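Local coordinates for putative cell surface protein, similar to internalin proteins (Listeria monocytogenes EGD-e, PDB 5KZS), which is of unknown function but, as a putative internalin-like leucine-rich repeat surface protein, may bind host molecules, at residues D187-T192 against N210-S215; S215-L220 against S232-S237; L222-L227 against I240-G245; I264-A269 against T295-E300; N272-P277 against Q319-Y324. All coordinates share one frame; numbering follows the deposited sequence.

Contact 1. Residues D187-T192 against N210-S215; sequences DFQNLT and NFTNLS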
# COMPACT_ATOMS: atom_id res chain seq x y z
N ASP A 187 14.76 5.89 -3.93
CA ASP A 187 15.11 5.35 -5.24
C ASP A 187 15.75 4.00 -4.98
O ASP A 187 16.92 3.93 -4.65
CB ASP A 187 16.09 6.27 -5.98
CG ASP A 187 16.45 5.75 -7.37
OD1 ASP A 187 15.83 4.77 -7.84
OD2 ASP A 187 17.36 6.33 -8.02
N PHE A 188 14.98 2.93 -5.14
CA PHE A 188 15.42 1.62 -4.69
C PHE A 188 16.57 1.08 -5.53
O PHE A 188 16.53 1.10 -6.76
CB PHE A 188 14.26 0.62 -4.71
CG PHE A 188 13.10 1.05 -3.86
CD1 PHE A 188 13.18 1.03 -2.48
CD2 PHE A 188 11.91 1.47 -4.45
CE1 PHE A 188 12.11 1.42 -1.69
CE2 PHE A 188 10.83 1.86 -3.67
CZ PHE A 188 10.93 1.84 -2.29
N GLN A 189 17.60 0.59 -4.84
CA GLN A 189 18.84 0.17 -5.47
C GLN A 189 18.98 -1.36 -5.67
O GLN A 189 19.62 -1.79 -6.63
CB GLN A 189 20.04 0.73 -4.69
CG GLN A 189 20.08 2.26 -4.63
CD GLN A 189 20.28 2.91 -5.99
OE1 GLN A 189 19.47 3.73 -6.44
NE2 GLN A 189 21.36 2.52 -6.67
N ASN A 190 18.41 -2.17 -4.79
CA ASN A 190 18.47 -3.63 -4.98
C ASN A 190 17.08 -4.32 -4.97
O ASN A 190 16.89 -5.37 -4.34
CB ASN A 190 19.45 -4.25 -3.95
CG ASN A 190 19.99 -5.61 -4.39
OD1 ASN A 190 20.24 -5.84 -5.58
ND2 ASN A 190 20.19 -6.52 -3.43
N LEU A 191 16.14 -3.72 -5.70
CA LEU A 191 14.84 -4.33 -6.02
C LEU A 191 14.80 -4.60 -7.52
O LEU A 191 13.83 -4.26 -8.19
CB LEU A 191 13.67 -3.43 -5.60
CG LEU A 191 13.50 -3.10 -4.11
CD1 LEU A 191 12.30 -2.20 -3.88
CD2 LEU A 191 13.38 -4.36 -3.26
N THR A 192 15.84 -5.26 -8.03
CA THR A 192 16.02 -5.43 -9.48
C THR A 192 15.04 -6.43 -10.11
O THR A 192 14.96 -6.52 -11.33
CB THR A 192 17.44 -5.90 -9.83
OG1 THR A 192 17.68 -7.18 -9.25
CG2 THR A 192 18.49 -4.90 -9.32
N ASN A 210 12.34 9.41 -9.83
CA ASN A 210 12.38 8.84 -11.16
C ASN A 210 13.26 7.60 -11.12
O ASN A 210 14.46 7.68 -11.34
CB ASN A 210 12.90 9.87 -12.17
CG ASN A 210 12.70 9.46 -13.62
OD1 ASN A 210 11.93 8.54 -13.92
ND2 ASN A 210 13.37 10.15 -14.53
N PHE A 211 12.64 6.45 -10.85
CA PHE A 211 13.38 5.23 -10.46
C PHE A 211 14.45 4.78 -11.46
O PHE A 211 14.13 4.47 -12.62
CB PHE A 211 12.40 4.07 -10.21
CG PHE A 211 11.44 4.32 -9.09
CD1 PHE A 211 11.89 4.53 -7.79
CD2 PHE A 211 10.07 4.36 -9.32
CE1 PHE A 211 10.99 4.77 -6.77
CE2 PHE A 211 9.17 4.59 -8.30
CZ PHE A 211 9.63 4.81 -7.02
N THR A 212 15.70 4.72 -11.00
CA THR A 212 16.85 4.40 -11.86
C THR A 212 17.11 2.90 -12.08
O THR A 212 17.64 2.52 -13.13
CB THR A 212 18.15 5.04 -11.31
OG1 THR A 212 18.30 4.74 -9.92
CG2 THR A 212 18.13 6.55 -11.49
N ASN A 213 16.75 2.07 -11.10
CA ASN A 213 17.19 0.68 -11.06
C ASN A 213 16.08 -0.34 -10.77
O ASN A 213 16.29 -1.31 -10.03
CB ASN A 213 18.31 0.56 -10.02
CG ASN A 213 19.14 -0.70 -10.19
OD1 ASN A 213 19.30 -1.20 -11.31
ND2 ASN A 213 19.65 -1.22 -9.09
N LEU A 214 14.90 -0.13 -11.36
CA LEU A 214 13.79 -1.08 -11.26
C LEU A 214 13.68 -1.88 -12.56
O LEU A 214 12.69 -1.80 -13.29
CB LEU A 214 12.48 -0.35 -10.94
CG LEU A 214 12.43 0.30 -9.56
CD1 LEU A 214 11.12 1.04 -9.36
CD2 LEU A 214 12.60 -0.73 -8.45
N SER A 215 14.71 -2.69 -12.81
CA SER A 215 14.89 -3.45 -14.06
C SER A 215 13.74 -4.34 -14.53
O SER A 215 13.68 -4.69 -15.71
CB SER A 215 16.14 -4.33 -13.95
OG SER A 215 17.26 -3.58 -13.53
O HOH W 1 15.30 2.27 -8.97
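Asp187 reaches from one turn of the leucine-rich repeat coil to the next. From CB its side chain leaves with CG anti to the backbone N (chi1 -178°), which carries the carboxylate across to Thr212, whose side chain it crosses at about a right angle. CG itself lies close to the Thr212 hydroxyl, and the two oxygens beyond it divide the work. OD1 accepts from the backbone N of Thr212 at 3.2 Å, nearly straight at 163°, and OD2 accepts a hydrogen bond from Thr212 OG1 at 2.6 Å; each uses its syn lone pair, so the two bonds fix the carboxylate's rotation. OD1 also sits in plane at the edge of the Phe211 ring, 3.9 Å from CD1.

A water adds a second link: it donates to Asp187 OD1 and to Phe188 O, and accepts from Asn213 N at 2.6 Å. Farther along, Asn213 ND2 makes a weak, bent bond to Gln189 O. On the inner side Phe188 and Phe211 run side by side, with Phe188 CD2 4.1 Å from Phe211 CE1, while Leu214 CD2 rests 4.1 Å from Leu191 CB.

Phe188 and Phe211, and Leu191 and Leu214, thus recur at matching places and pack on the inner side of the coil. With two protein N-H or O-H donors and a water turned toward it, the Asp187 carboxylate is probably kept ionised.

Contact 2. Residues S215-L220 against S232-S237; sequences SNLNNL and SNVLNS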
# COMPACT_ATOMS: atom_id res chain seq x y z
N SER A 215 14.71 -2.69 -12.81
CA SER A 215 14.89 -3.45 -14.06
C SER A 215 13.74 -4.34 -14.53
O SER A 215 13.68 -4.69 -15.71
CB SER A 215 16.14 -4.33 -13.95
OG SER A 215 17.26 -3.58 -13.53
N ASN A 216 12.84 -4.75 -13.63
CA ASN A 216 11.80 -5.69 -13.99
C ASN A 216 10.38 -5.19 -13.73
O ASN A 216 9.44 -5.99 -13.69
CB ASN A 216 12.04 -7.00 -13.22
CG ASN A 216 11.97 -8.22 -14.11
OD1 ASN A 216 11.20 -9.15 -13.85
ND2 ASN A 216 12.78 -8.22 -15.18
N LEU A 217 10.20 -3.88 -13.61
CA LEU A 217 8.90 -3.30 -13.28
C LEU A 217 7.92 -3.35 -14.47
O LEU A 217 8.27 -2.96 -15.58
CB LEU A 217 9.06 -1.85 -12.79
CG LEU A 217 7.85 -1.19 -12.12
CD1 LEU A 217 7.54 -1.80 -10.76
CD2 LEU A 217 8.07 0.30 -11.96
N ASN A 218 6.71 -3.88 -14.22
CA ASN A 218 5.60 -3.94 -15.17
C ASN A 218 4.42 -3.07 -14.79
O ASN A 218 3.62 -2.72 -15.66
CB ASN A 218 5.05 -5.37 -15.25
CG ASN A 218 6.07 -6.36 -15.78
OD1 ASN A 218 6.96 -6.00 -16.56
ND2 ASN A 218 5.95 -7.62 -15.35
N ASN A 219 4.29 -2.75 -13.50
CA ASN A 219 3.07 -2.15 -12.98
C ASN A 219 3.40 -1.22 -11.82
O ASN A 219 3.80 -1.69 -10.75
CB ASN A 219 2.11 -3.26 -12.53
CG ASN A 219 0.94 -2.75 -11.68
OD1 ASN A 219 0.39 -3.51 -10.87
ND2 ASN A 219 0.54 -1.48 -11.87
N LEU A 220 3.20 0.07 -12.05
CA LEU A 220 3.38 1.08 -11.03
C LEU A 220 2.06 1.79 -10.87
O LEU A 220 1.71 2.67 -11.65
CB LEU A 220 4.48 2.07 -11.45
CG LEU A 220 4.77 3.28 -10.54
CD1 LEU A 220 4.95 2.91 -9.08
CD2 LEU A 220 6.01 4.01 -11.02
N SER A 232 9.71 9.61 -15.97
CA SER A 232 9.99 9.15 -17.34
C SER A 232 10.61 7.74 -17.49
O SER A 232 10.39 7.08 -18.51
CB SER A 232 10.91 10.15 -18.04
OG SER A 232 12.14 10.23 -17.35
N ASN A 233 11.39 7.29 -16.50
CA ASN A 233 12.08 5.98 -16.57
C ASN A 233 11.15 4.76 -16.48
O ASN A 233 11.54 3.66 -16.88
CB ASN A 233 13.16 5.85 -15.48
CG ASN A 233 14.29 6.83 -15.64
OD1 ASN A 233 14.50 7.40 -16.72
ND2 ASN A 233 15.04 7.03 -14.57
N VAL A 234 9.95 4.97 -15.97
CA VAL A 234 9.02 3.88 -15.72
C VAL A 234 7.65 4.19 -16.31
O VAL A 234 6.63 3.71 -15.82
CB VAL A 234 8.90 3.59 -14.21
CG1 VAL A 234 10.23 3.08 -13.68
CG2 VAL A 234 8.44 4.82 -13.42
N LEU A 235 7.63 4.96 -17.39
CA LEU A 235 6.38 5.47 -17.91
C LEU A 235 5.48 4.35 -18.40
O LEU A 235 4.31 4.31 -18.04
CB LEU A 235 6.62 6.48 -19.03
CG LEU A 235 5.40 7.27 -19.51
CD1 LEU A 235 4.64 7.94 -18.36
CD2 LEU A 235 5.88 8.30 -20.52
N ASN A 236 6.05 3.41 -19.16
CA ASN A 236 5.28 2.25 -19.72
C ASN A 236 4.47 1.49 -18.66
O ASN A 236 3.36 1.04 -18.92
CB ASN A 236 6.22 1.24 -20.39
CG ASN A 236 7.10 1.85 -21.46
OD1 ASN A 236 6.63 2.58 -22.34
ND2 ASN A 236 8.40 1.56 -21.40
N SER A 237 5.07 1.36 -17.48
CA SER A 237 4.48 0.63 -16.39
C SER A 237 3.42 1.39 -15.60
O SER A 237 2.84 0.81 -14.69
CB SER A 237 5.60 0.22 -15.43
OG SER A 237 6.63 -0.44 -16.15
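Ser237 has its OG anti to the carbonyl carbon, beside its own backbone N (chi1 -51°), and this turns the hydroxyl toward the main chain of Leu217. Leu220 takes the other course, CG anti to the backbone N (chi1 176°), which sends its CD2 inward to Val234; Leu217 has the same first torsion and aims at the same valine. Ser237 OG donates to Leu217 O at 3.1 Å, approaching from well above the carbonyl plane. Its backbone O then accepts from Leu220 N at 2.8 Å, with an N-H...O angle of 165°, so one serine binds the other segment on both sides of Asn218 and Asn219. Between these bonds the backbones come close enough for two CA-H...O contacts, Ser237 CA to Asn218 O at 3.5 Å and Asn219 CA to Ser237 O at 3.4 Å.

Val234 serves both leucines with separate methyls. Its CG2, in the crowded position between backbone N and carbonyl carbon, meets Leu220 CD2 at 3.5 Å, and its CG1 meets Leu217 CD2 at 3.9 Å; both leucines cross it obliquely.

The bond from Leu220 N opens the pairing of strand 219-221 with strand 238-239, the last of the parallel sheet. On the other flank Leu217 and Leu220 lie against Leu197 of strand 196-198, while Leu235 turns away to touch Gln267 and Glu270 of helix 263-270.

Contact 3. Residues L222-L227 against I240-G245; sequences LDYNHL and IENQSG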
# COMPACT_ATOMS: atom_id res chain seq x y z
N LEU A 222 -0.20 4.39 -9.68
CA LEU A 222 -0.19 5.73 -9.10
C LEU A 222 -1.57 6.38 -8.97
O LEU A 222 -1.65 7.57 -8.67
CB LEU A 222 0.72 6.62 -9.94
CG LEU A 222 2.16 6.12 -10.09
CD1 LEU A 222 2.97 7.10 -10.92
CD2 LEU A 222 2.82 5.93 -8.73
N ASP A 223 -2.64 5.61 -9.17
CA ASP A 223 -4.02 6.10 -9.06
C ASP A 223 -4.25 6.88 -7.76
O ASP A 223 -3.68 6.56 -6.76
CB ASP A 223 -5.00 4.91 -9.14
CG ASP A 223 -6.37 5.27 -9.72
OD1 ASP A 223 -6.44 6.07 -10.68
OD2 ASP A 223 -7.39 4.72 -9.24
N TYR A 224 -5.07 7.92 -7.81
CA TYR A 224 -5.40 8.75 -6.63
C TYR A 224 -4.19 9.34 -5.89
O TYR A 224 -4.05 9.21 -4.67
CB TYR A 224 -6.29 7.96 -5.68
CG TYR A 224 -7.70 7.79 -6.14
CD1 TYR A 224 -8.59 8.86 -6.10
CD2 TYR A 224 -8.18 6.55 -6.57
CE1 TYR A 224 -9.91 8.71 -6.50
CE2 TYR A 224 -9.50 6.39 -6.97
CZ TYR A 224 -10.36 7.48 -6.93
OH TYR A 224 -11.68 7.36 -7.33
N ASN A 225 -3.31 9.97 -6.65
CA ASN A 225 -2.20 10.77 -6.13
C ASN A 225 -2.30 12.19 -6.75
O ASN A 225 -3.30 12.51 -7.43
CB ASN A 225 -0.87 10.07 -6.48
CG ASN A 225 -0.52 8.96 -5.49
OD1 ASN A 225 -0.08 9.23 -4.37
ND2 ASN A 225 -0.69 7.71 -5.90
N HIS A 226 -1.30 13.04 -6.52
CA HIS A 226 -1.40 14.43 -6.94
C HIS A 226 -0.24 14.89 -7.82
O HIS A 226 0.27 16.00 -7.66
CB HIS A 226 -1.51 15.32 -5.69
CG HIS A 226 -2.47 14.80 -4.66
ND1 HIS A 226 -3.83 15.00 -4.73
CD2 HIS A 226 -2.25 14.09 -3.54
CE1 HIS A 226 -4.41 14.42 -3.69
NE2 HIS A 226 -3.48 13.86 -2.95
N LEU A 227 0.17 14.05 -8.77
CA LEU A 227 1.32 14.37 -9.62
C LEU A 227 0.97 15.29 -10.79
O LEU A 227 -0.08 15.13 -11.42
CB LEU A 227 1.95 13.10 -10.18
CG LEU A 227 2.43 12.06 -9.18
CD1 LEU A 227 3.06 10.90 -9.92
CD2 LEU A 227 3.41 12.66 -8.19
N ILE A 240 -2.75 5.17 -14.30
CA ILE A 240 -3.51 6.22 -13.62
C ILE A 240 -4.82 6.33 -14.36
O ILE A 240 -4.84 6.30 -15.59
CB ILE A 240 -2.78 7.59 -13.64
CG1 ILE A 240 -1.51 7.53 -12.78
CG2 ILE A 240 -3.71 8.73 -13.18
CD1 ILE A 240 -0.61 8.72 -12.93
N GLU A 241 -5.90 6.41 -13.59
CA GLU A 241 -7.18 6.87 -14.09
C GLU A 241 -7.67 8.10 -13.36
O GLU A 241 -8.33 8.95 -13.97
CB GLU A 241 -8.22 5.75 -14.01
CG GLU A 241 -7.92 4.63 -15.00
CD GLU A 241 -9.06 3.64 -15.22
OE1 GLU A 241 -9.67 3.16 -14.23
OE2 GLU A 241 -9.32 3.33 -16.40
N ASN A 242 -7.38 8.21 -12.08
CA ASN A 242 -7.76 9.37 -11.30
C ASN A 242 -6.52 10.05 -10.71
O ASN A 242 -5.53 9.39 -10.38
CB ASN A 242 -8.69 8.96 -10.18
CG ASN A 242 -9.76 7.99 -10.66
OD1 ASN A 242 -10.66 8.37 -11.40
ND2 ASN A 242 -9.66 6.74 -10.24
N GLN A 243 -6.60 11.37 -10.57
CA GLN A 243 -5.48 12.18 -10.10
C GLN A 243 -6.04 13.57 -9.78
O GLN A 243 -6.91 14.06 -10.50
CB GLN A 243 -4.36 12.24 -11.16
CG GLN A 243 -2.95 12.44 -10.61
CD GLN A 243 -2.27 11.19 -10.02
OE1 GLN A 243 -1.18 11.29 -9.44
NE2 GLN A 243 -2.86 10.01 -10.21
N SER A 244 -5.59 14.18 -8.70
CA SER A 244 -6.12 15.49 -8.30
C SER A 244 -4.94 16.33 -7.89
O SER A 244 -4.14 15.87 -7.07
CB SER A 244 -7.12 15.38 -7.15
OG SER A 244 -6.52 15.09 -5.89
N GLY A 245 -4.84 17.54 -8.43
CA GLY A 245 -3.73 18.42 -8.09
C GLY A 245 -4.01 19.88 -8.28
O GLY A 245 -5.15 20.28 -8.51
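Asp223 OD1 is held by two backbone donors of the opposite segment: Asn242 N at 2.7 Å, nearly along the C-O axis, and Glu241 N at 3.0 Å, from above the carboxylate plane. OD2 accepts from Asn242 ND2 on its syn lone pair, 3.2 Å away. The three N-H donors would favour the ionised form, while the nearby Glu241 carboxylate, not in contact, would tend to oppose it. The stronger partners of the Asn242 amide, however, lie elsewhere, its OD1 taking the backbone N of Gly330 and of Glu329. Asn242 CB rides over the centre of the Tyr224 ring, 3.9 Å from the centroid, in a CH-pi contact.

Gln243, bent at chi2, spans the turn with its amide. NE2 donates to Leu222 O at 3.1 Å, and OE1 receives Leu227 N at 3.1 Å, in plane and nearly straight (172°). Ser244 N closes on Asn225 O. His226 ND1, at the ring's edge, donates to Ser244 O at 2.5 Å.

Asn225 shows the family signature: ND2 bonds Leu222 O and Leu199 O, while OD1 accepts from Leu204 N. Its place in the run from Leu217 to Leu227 is that of the asparagine in the leucine-rich repeat motif LxxLxLxxNxL, here meeting the start of the C-terminal mixed sheet.

Contact 4. Residues I264-A269 against T295-E300; sequences IYFQLA and TNADTE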
# COMPACT_ATOMS: atom_id res chain seq x y z
N ILE A 264 1.70 15.48 -17.27
CA ILE A 264 0.95 14.25 -16.99
C ILE A 264 -0.06 13.91 -18.10
O ILE A 264 -0.15 12.75 -18.51
CB ILE A 264 0.28 14.25 -15.58
CG1 ILE A 264 -0.27 12.86 -15.24
CG2 ILE A 264 -0.81 15.30 -15.44
CD1 ILE A 264 -0.68 12.70 -13.79
N TYR A 265 -0.78 14.92 -18.60
CA TYR A 265 -1.74 14.70 -19.68
C TYR A 265 -1.09 14.02 -20.89
O TYR A 265 -1.58 12.99 -21.38
CB TYR A 265 -2.42 16.00 -20.11
CG TYR A 265 -3.35 15.80 -21.31
CD1 TYR A 265 -4.68 15.39 -21.13
CD2 TYR A 265 -2.89 15.98 -22.61
CE1 TYR A 265 -5.52 15.18 -22.22
CE2 TYR A 265 -3.72 15.78 -23.71
CZ TYR A 265 -5.03 15.38 -23.52
OH TYR A 265 -5.84 15.18 -24.62
N PHE A 266 0.03 14.58 -21.34
CA PHE A 266 0.65 14.17 -22.62
C PHE A 266 1.47 12.92 -22.43
O PHE A 266 1.68 12.16 -23.38
CB PHE A 266 1.51 15.29 -23.19
CG PHE A 266 0.75 16.55 -23.47
CD1 PHE A 266 0.53 17.49 -22.46
CD2 PHE A 266 0.21 16.78 -24.72
CE1 PHE A 266 -0.19 18.64 -22.71
CE2 PHE A 266 -0.51 17.93 -24.97
CZ PHE A 266 -0.70 18.87 -23.97
N GLN A 267 1.96 12.74 -21.21
CA GLN A 267 2.59 11.51 -20.82
C GLN A 267 1.58 10.36 -20.85
O GLN A 267 1.84 9.31 -21.46
CB GLN A 267 3.22 11.67 -19.44
CG GLN A 267 4.50 12.48 -19.49
CD GLN A 267 5.07 12.78 -18.12
OE1 GLN A 267 4.42 13.42 -17.28
NE2 GLN A 267 6.29 12.33 -17.89
N LEU A 268 0.42 10.56 -20.22
CA LEU A 268 -0.66 9.55 -20.23
C LEU A 268 -1.14 9.28 -21.65
O LEU A 268 -1.34 8.12 -22.02
CB LEU A 268 -1.84 9.99 -19.37
CG LEU A 268 -1.61 9.95 -17.86
CD1 LEU A 268 -2.83 10.51 -17.12
CD2 LEU A 268 -1.26 8.55 -17.38
N ALA A 269 -1.31 10.36 -22.42
CA ALA A 269 -1.70 10.27 -23.82
C ALA A 269 -0.72 9.40 -24.60
O ALA A 269 -1.13 8.47 -25.29
CB ALA A 269 -1.78 11.67 -24.44
N THR A 295 -4.94 21.82 -26.78
CA THR A 295 -3.71 21.19 -26.29
C THR A 295 -2.58 21.27 -27.31
O THR A 295 -2.77 20.87 -28.45
CB THR A 295 -3.93 19.70 -25.90
OG1 THR A 295 -3.98 18.85 -27.06
CG2 THR A 295 -5.21 19.53 -25.07
N ASN A 296 -1.42 21.78 -26.88
CA ASN A 296 -0.19 21.71 -27.67
C ASN A 296 0.80 20.68 -27.10
O ASN A 296 1.35 20.85 -26.00
CB ASN A 296 0.49 23.08 -27.77
CG ASN A 296 1.57 23.12 -28.87
OD1 ASN A 296 2.36 22.18 -29.02
ND2 ASN A 296 1.60 24.21 -29.64
N ALA A 297 1.04 19.63 -27.88
CA ALA A 297 1.90 18.51 -27.48
C ALA A 297 3.37 18.87 -27.39
O ALA A 297 4.06 18.38 -26.49
CB ALA A 297 1.70 17.33 -28.42
N ASP A 298 3.86 19.71 -28.30
CA ASP A 298 5.28 20.09 -28.31
C ASP A 298 5.73 20.82 -27.04
O ASP A 298 6.83 20.58 -26.55
CB ASP A 298 5.64 20.92 -29.54
CG ASP A 298 6.05 20.06 -30.72
OD1 ASP A 298 5.40 19.02 -30.96
OD2 ASP A 298 7.03 20.44 -31.41
N THR A 299 4.88 21.70 -26.53
CA THR A 299 5.16 22.43 -25.29
C THR A 299 4.55 21.77 -24.05
O THR A 299 4.72 22.28 -22.94
CB THR A 299 4.65 23.86 -25.41
OG1 THR A 299 3.26 23.84 -25.73
CG2 THR A 299 5.40 24.60 -26.52
N GLU A 300 3.84 20.65 -24.22
CA GLU A 300 3.12 19.97 -23.14
C GLU A 300 2.32 20.97 -22.30
O GLU A 300 2.34 20.94 -21.06
CB GLU A 300 4.08 19.13 -22.28
CG GLU A 300 4.82 18.06 -23.07
CD GLU A 300 5.35 16.91 -22.21
OE1 GLU A 300 5.88 17.17 -21.11
OE2 GLU A 300 5.24 15.74 -22.65
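Helix 263-270 lies between the leucine-rich repeat coil and the C-terminal beta domain, a mixed sheet probably related to the immunoglobulin-like domain of internalins, and Phe266 is the side chain it offers to the turn joining strands 289-296 and 301-304. The tight part of the contact is all about this ring. With CG anti to its carbonyl carbon, Phe266 has its CB directed toward the turn, and its ring is clamped from both faces: Tyr265 CD2 sits 3.6 Å above the plane on one side, over the centre, and Glu300 CA lies on the opposite face, 3.9 Å from the centroid in a CH-pi contact. The far end of the ring pushes into the backbone, with CZ 3.5 Å from Asn296 O and CE2 3.5 Å from Ala297 CA.

The buried Tyr265 ring adds a loose touch, CE2 to Thr295 CG2 at 4.3 Å, its hydroxyl bonding instead to Pro277 O. The solvent side is formed by the exposed Asn296, Asp298 and Thr299, all with CB pointing away from the helix. Glu300, whose positive phi (46°) bends the chain over the ring, slides past Phe266 in the opposite direction, leaving carboxylate OE2 3.8 Å from Phe266 CB.

Contact 5. Residues N272-P277 against Q319-Y324; sequences NMLVNP and QFNDAY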
# COMPACT_ATOMS: atom_id res chain seq x y z
N ASN A 272 -1.06 5.63 -24.07
CA ASN A 272 -2.40 5.13 -24.36
C ASN A 272 -3.14 4.79 -23.09
O ASN A 272 -3.69 3.72 -22.95
CB ASN A 272 -2.33 3.94 -25.33
CG ASN A 272 -1.71 4.32 -26.67
OD1 ASN A 272 -2.13 5.29 -27.30
ND2 ASN A 272 -0.69 3.57 -27.09
N MSE A 273 -3.12 5.73 -22.15
CA MSE A 273 -3.73 5.55 -20.84
C MSE A 273 -4.78 6.61 -20.62
O MSE A 273 -5.26 6.78 -19.50
CB MSE A 273 -2.56 5.60 -19.85
CG MSE A 273 -2.79 5.31 -18.37
SE MSE A 273 -3.59 3.54 -18.02
CE MSE A 273 -2.71 2.39 -19.38
N LEU A 274 -5.18 7.31 -21.68
CA LEU A 274 -6.29 8.22 -21.57
C LEU A 274 -7.52 7.50 -22.10
O LEU A 274 -7.58 7.13 -23.28
CB LEU A 274 -6.02 9.50 -22.35
CG LEU A 274 -5.06 10.49 -21.68
CD1 LEU A 274 -4.76 11.63 -22.62
CD2 LEU A 274 -5.60 11.04 -20.37
N VAL A 275 -8.49 7.28 -21.22
CA VAL A 275 -9.79 6.69 -21.60
C VAL A 275 -10.50 7.61 -22.60
O VAL A 275 -11.10 7.15 -23.56
CB VAL A 275 -10.72 6.40 -20.38
CG1 VAL A 275 -10.04 5.49 -19.37
CG2 VAL A 275 -11.22 7.68 -19.71
N ASN A 276 -10.38 8.91 -22.35
CA ASN A 276 -11.12 9.95 -23.05
C ASN A 276 -10.17 11.17 -23.21
O ASN A 276 -9.88 11.88 -22.22
CB ASN A 276 -12.38 10.25 -22.22
CG ASN A 276 -13.00 11.57 -22.55
OD1 ASN A 276 -13.49 11.77 -23.65
ND2 ASN A 276 -12.97 12.49 -21.58
N PRO A 277 -9.64 11.38 -24.43
CA PRO A 277 -8.74 12.51 -24.73
C PRO A 277 -9.22 13.93 -24.39
O PRO A 277 -8.38 14.82 -24.24
CB PRO A 277 -8.52 12.39 -26.24
CG PRO A 277 -8.60 10.93 -26.50
CD PRO A 277 -9.61 10.38 -25.52
N GLN A 319 -10.16 19.44 -16.37
CA GLN A 319 -10.61 18.07 -16.11
C GLN A 319 -10.37 17.22 -17.34
O GLN A 319 -10.63 17.65 -18.45
CB GLN A 319 -12.09 18.05 -15.80
CG GLN A 319 -12.44 18.31 -14.35
CD GLN A 319 -13.94 18.38 -14.12
OE1 GLN A 319 -14.70 17.53 -14.60
NE2 GLN A 319 -14.38 19.40 -13.39
N PHE A 320 -9.88 16.01 -17.14
CA PHE A 320 -9.73 15.08 -18.25
C PHE A 320 -9.80 13.63 -17.77
O PHE A 320 -9.97 13.36 -16.58
CB PHE A 320 -8.46 15.37 -19.06
CG PHE A 320 -7.18 15.11 -18.31
CD1 PHE A 320 -6.56 13.86 -18.36
CD2 PHE A 320 -6.55 16.14 -17.59
CE1 PHE A 320 -5.37 13.63 -17.69
CE2 PHE A 320 -5.36 15.91 -16.93
CZ PHE A 320 -4.77 14.65 -16.97
N ASN A 321 -9.71 12.70 -18.73
CA ASN A 321 -9.91 11.30 -18.48
C ASN A 321 -11.27 11.01 -17.83
O ASN A 321 -11.40 10.06 -17.09
CB ASN A 321 -8.75 10.75 -17.64
CG ASN A 321 -8.24 9.42 -18.16
OD1 ASN A 321 -8.11 9.22 -19.36
ND2 ASN A 321 -7.94 8.51 -17.25
N ASP A 322 -12.28 11.83 -18.12
CA ASP A 322 -13.62 11.61 -17.58
C ASP A 322 -14.33 10.50 -18.36
O ASP A 322 -14.47 10.57 -19.58
CB ASP A 322 -14.44 12.91 -17.61
CG ASP A 322 -13.84 13.99 -16.74
OD1 ASP A 322 -13.47 13.68 -15.59
OD2 ASP A 322 -13.74 15.15 -17.19
N ALA A 323 -14.73 9.46 -17.63
CA ALA A 323 -15.54 8.35 -18.16
C ALA A 323 -16.44 7.82 -17.04
O ALA A 323 -16.39 6.63 -16.70
CB ALA A 323 -14.64 7.26 -18.72
N TYR A 324 -17.29 8.72 -16.53
CA TYR A 324 -17.92 8.66 -15.19
C TYR A 324 -18.16 7.28 -14.57
O TYR A 324 -17.76 7.07 -13.43
CB TYR A 324 -19.22 9.49 -15.11
CG TYR A 324 -20.19 8.98 -14.04
CD1 TYR A 324 -19.82 8.96 -12.68
CD2 TYR A 324 -21.44 8.48 -14.39
CE1 TYR A 324 -20.68 8.46 -11.71
CE2 TYR A 324 -22.31 7.99 -13.42
CZ TYR A 324 -21.93 7.98 -12.09
OH TYR A 324 -22.79 7.50 -11.14
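One hydrogen bond joins the segments: Val275 N donates to Asn321 OD1 at 2.7 Å, in the carbonyl plane and on a lone pair, though with a bent N-H...O angle of 132°. The same oxygen is closely lined by carbon, with Leu274 CA at 3.0 Å and Leu274 CD2 at 3.3 Å. The other end of the amide, ND2, makes a weak hydrogen bond to Glu241 O. Asn276 ND2 comes within 3.2 Å of Asp322 O, but at too poor an angle to bond.

The place is a meeting of two exits in the C-terminal beta domain. The first segment has just left helix 263-270 through a Schellman motif with Asn272, at positive phi, as its C-prime residue, and the second runs off the end of strand 312-320; the end-to-end directions of their touching parts differ by 80°.

Apolar contacts flank the amide. Leu274 CD2 approaches the edge of the Phe320 ring, 3.6 Å from CD1, the two side chains crossing at about a right angle. That ring is also in edge-to-face contact with Tyr265 on the helix. Farther out, Val275 CG2, in the crowded position between backbone N and carbonyl carbon, touches Ala323 CB at 3.6 Å.

The five contacts follow the chain from the leucine-rich repeat coil into the C-terminal beta domain. Contacts 1 and 2, with centres about 10 Å apart, share Ser215, and Asn210 bonds across to Ser232 and Asn233. Contact 3, about 16 Å from contact 2 centre to centre, alternates with it along the chain and carries the path from the last parallel strand, 238-239, into strand 243-252 of the mixed sheet. Contacts 4 and 5, about 13 Å apart centre to centre, likewise alternate and are tied by Tyr265 OH to Pro277 O. Helix 263-270 links the two regions: Ile264 packs on contact 3 and Gln267 on Leu235 of contact 2, so the helix touches both the repeat coil and the beta domain.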